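Local coordinates for protein dihydrodipicolinate synthase (Bacillus anthracis, PDB 1XKY) that probably catalyses the dihydrodipicolinate-forming step of lysine biosynthesis, as a TIM-barrel lyase assembled from four copies of the chain, at residues F13-T18 and E227-F232. Residues are numbered along the deposited sequence; the frame is centred on the assembly and turned at random.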
ATOM      1  N   PHE A  13      11.810 -29.816 -12.391  1.00 20.17           N
ATOM      2  CA  PHE A  13      12.536 -28.599 -12.751  1.00 19.15           C
ATOM      3  C   PHE A  13      13.763 -28.355 -11.871  1.00 18.29           C
ATOM      4  O   PHE A  13      14.515 -27.426 -12.128  1.00 18.01           O
ATOM      5  CB  PHE A  13      11.614 -27.379 -12.694  1.00 18.96           C
ATOM      6  CG  PHE A  13      10.409 -27.495 -13.569  1.00 19.36           C
ATOM      7  CD1 PHE A  13      10.546 -27.742 -14.929  1.00 19.82           C
ATOM      8  CD2 PHE A  13       9.136 -27.347 -13.045  1.00 19.76           C
ATOM      9  CE1 PHE A  13       9.434 -27.845 -15.747  1.00 19.73           C
ATOM     10  CE2 PHE A  13       8.017 -27.451 -13.863  1.00 20.14           C
ATOM     11  CZ  PHE A  13       8.166 -27.695 -15.210  1.00 19.64           C
ATOM     12  N   GLY A  14      13.951 -29.182 -10.845  1.00 17.86           N
ATOM     13  CA  GLY A  14      15.071 -29.026  -9.914  1.00 17.74           C
ATOM     14  C   GLY A  14      14.907 -27.863  -8.947  1.00 17.44           C
ATOM     15  O   GLY A  14      13.787 -27.375  -8.721  1.00 17.14           O
ATOM     16  N   THR A  15      16.023 -27.413  -8.377  1.00 17.02           N
ATOM     17  CA  THR A  15      16.010 -26.378  -7.338  1.00 16.96           C
ATOM     18  C   THR A  15      16.281 -24.968  -7.859  1.00 16.78           C
ATOM     19  O   THR A  15      15.904 -24.000  -7.210  1.00 17.33           O
ATOM     20  CB  THR A  15      17.047 -26.681  -6.230  1.00 17.17           C
ATOM     21  OG1 THR A  15      18.302 -27.030  -6.835  1.00 17.06           O
ATOM     22  CG2 THR A  15      16.575 -27.819  -5.349  1.00 17.33           C
ATOM     23  N   ILE A  16      16.962 -24.844  -8.997  1.00 16.55           N
ATOM     24  CA  ILE A  16      17.253 -23.527  -9.584  1.00 16.20           C
ATOM     25  C   ILE A  16      16.869 -23.446 -11.065  1.00 15.96           C
ATOM     26  O   ILE A  16      17.696 -23.681 -11.949  1.00 15.68           O
ATOM     27  CB  ILE A  16      18.738 -23.133  -9.441  1.00 16.25           C
ATOM     28  CG1 ILE A  16      19.205 -23.288  -7.983  1.00 15.84           C
ATOM     29  CG2 ILE A  16      18.941 -21.682  -9.925  1.00 16.78           C
ATOM     30  CD1 ILE A  16      20.667 -22.999  -7.753  1.00 15.57           C
ATOM     31  N   ALA A  17      15.610 -23.109 -11.328  1.00 15.39           N
ATOM     32  CA  ALA A  17      15.205 -22.712 -12.673  1.00 14.90           C
ATOM     33  C   ALA A  17      15.676 -21.285 -12.896  1.00 14.86           C
ATOM     34  O   ALA A  17      15.705 -20.479 -11.964  1.00 15.15           O
ATOM     35  CB  ALA A  17      13.696 -22.827 -12.852  1.00 14.70           C
ATOM     36  N   THR A  18      16.092 -20.976 -14.117  1.00 14.12           N
ATOM     37  CA  THR A  18      16.601 -19.660 -14.418  1.00 13.72           C
ATOM     38  C   THR A  18      15.718 -18.988 -15.449  1.00 13.78           C
ATOM     39  O   THR A  18      15.418 -19.572 -16.506  1.00 13.63           O
ATOM     40  CB  THR A  18      18.071 -19.702 -14.890  1.00 13.64           C
ATOM     41  OG1 THR A  18      18.888 -20.190 -13.821  1.00 14.28           O
ATOM     42  CG2 THR A  18      18.555 -18.320 -15.301  1.00 13.68           C
ATOM     43  N   GLU A 227      25.479 -23.952  -3.751  1.00 15.03           N
ATOM     44  CA  GLU A 227      26.121 -24.273  -2.469  1.00 15.12           C
ATOM     45  C   GLU A 227      25.239 -23.870  -1.282  1.00 14.99           C
ATOM     46  O   GLU A 227      25.201 -24.568  -0.278  1.00 15.07           O
ATOM     47  CB  GLU A 227      27.490 -23.578  -2.375  1.00 15.04           C
ATOM     48  CG  GLU A 227      28.265 -23.827  -1.075  1.00 15.57           C
ATOM     49  CD  GLU A 227      28.956 -25.179  -1.011  1.00 16.03           C
ATOM     50  OE1 GLU A 227      29.488 -25.521   0.067  1.00 16.72           O
ATOM     51  OE2 GLU A 227      28.976 -25.906  -2.016  1.00 16.08           O
ATOM     52  N   MET A 228      24.552 -22.734  -1.394  1.00 15.28           N
ATOM     53  CA  MET A 228      23.602 -22.289  -0.379  1.00 15.40           C
ATOM     54  C   MET A 228      22.512 -23.328  -0.130  1.00 15.31           C
ATOM     55  O   MET A 228      22.220 -23.670   1.019  1.00 14.98           O
ATOM     56  CB  MET A 228      22.964 -20.951  -0.785  1.00 15.70           C
ATOM     57  CG  MET A 228      22.099 -20.335   0.302  1.00 17.24           C
ATOM     58  SD  MET A 228      21.083 -18.971  -0.269  1.00 17.37           S
ATOM     59  CE  MET A 228      19.980 -19.757  -1.447  1.00 18.01           C
ATOM     60  N   ILE A 229      21.919 -23.828  -1.211  1.00 15.48           N
ATOM     61  CA  ILE A 229      20.843 -24.808  -1.124  1.00 16.00           C
ATOM     62  C   ILE A 229      21.340 -26.155  -0.589  1.00 15.99           C
ATOM     63  O   ILE A 229      20.652 -26.790   0.201  1.00 16.38           O
ATOM     64  CB  ILE A 229      20.130 -24.982  -2.494  1.00 16.32           C
ATOM     65  CG1 ILE A 229      19.358 -23.703  -2.838  1.00 16.36           C
ATOM     66  CG2 ILE A 229      19.194 -26.208  -2.491  1.00 16.31           C
ATOM     67  CD1 ILE A 229      18.767 -23.692  -4.217  1.00 17.30           C
ATOM     68  N   ALA A 230      22.531 -26.577  -1.011  1.00 16.03           N
ATOM     69  CA  ALA A 230      23.131 -27.818  -0.508  1.00 15.98           C
ATOM     70  C   ALA A 230      23.398 -27.720   1.004  1.00 15.90           C
ATOM     71  O   ALA A 230      23.083 -28.639   1.762  1.00 16.39           O
ATOM     72  CB  ALA A 230      24.411 -28.116  -1.249  1.00 15.89           C
ATOM     73  N   ALA A 231      23.966 -26.597   1.429  1.00 16.19           N
ATOM     74  CA  ALA A 231      24.198 -26.328   2.844  1.00 16.47           C
ATOM     75  C   ALA A 231      22.893 -26.312   3.636  1.00 17.05           C
ATOM     76  O   ALA A 231      22.800 -26.903   4.718  1.00 16.59           O
ATOM     77  CB  ALA A 231      24.932 -25.016   3.015  1.00 16.25           C
ATOM     78  N   PHE A 232      21.890 -25.624   3.102  1.00 17.73           N
ATOM     79  CA  PHE A 232      20.583 -25.569   3.742  1.00 18.38           C
ATOM     80  C   PHE A 232      19.964 -26.953   3.894  1.00 18.30           C
ATOM     81  O   PHE A 232      19.567 -27.344   4.987  1.00 18.80           O
ATOM     82  CB  PHE A 232      19.622 -24.684   2.956  1.00 18.62           C
ATOM     83  CG  PHE A 232      18.313 -24.489   3.650  1.00 21.00           C
ATOM     84  CD1 PHE A 232      18.221 -23.634   4.744  1.00 23.10           C
ATOM     85  CD2 PHE A 232      17.190 -25.191   3.256  1.00 22.97           C
ATOM     86  CE1 PHE A 232      17.016 -23.461   5.407  1.00 23.79           C
ATOM     87  CE2 PHE A 232      15.982 -25.026   3.919  1.00 23.95           C
ATOM     88  CZ  PHE A 232      15.900 -24.164   4.996  1.00 23.70           C
TER
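Ile229 carries the whole helix side of this contact, reaching from helix 218-234 to Thr15, just before strand 16-19, and Ile16, its first residue. The nearest CA atoms, those of Thr15 and Ile229, are 8.0 Å apart, so side chains rather than backbones meet. From CB, which is directed toward residues 13-18, the Ile229 side chain forks. The CG2 branch takes the Thr15 side, where Ile229 CG2 lies 4.2 Å from Thr15 CG2, a loose approach. Along the other branch, CG1 serves as a spacer: it lies anti to the carbonyl carbon (chi1 -68°), and an extended chi2 of 173° carries CD1 out to Thr15 and Ile16. Ile229 CD1 comes closest to Ile16 CG1, at 3.8 Å. Thr15 CB stands 4.0 Å from the same Ile229 CD1. CD1 thus touches two consecutive residues, flanking Thr15 at its branch point and Ile16 along its longer arm. The Thr15 and Ile229 side chains run past each other in opposite directions, whereas Ile16 meets Ile229 at a slant. No hydrogen bond links the segments, and only 114 Å² is buried between them, consistent with a small apolar contact. Backbone bonds hold the strand side in the sheet, Thr15 pairing with Ile213 and Ile16 with Thr48, while Met206 of helix 202-207 also packs on Ile229. Ile16 also touches Ser218 and Met225, earlier in helix 218-234. Since strand 212-215 neighbours strand 16-19 where the sheet closes, the contact sets the helix after the eighth strand against the start of the first, packing an outer helix against the barrel strands as in a TIM (beta/alpha)8 barrel.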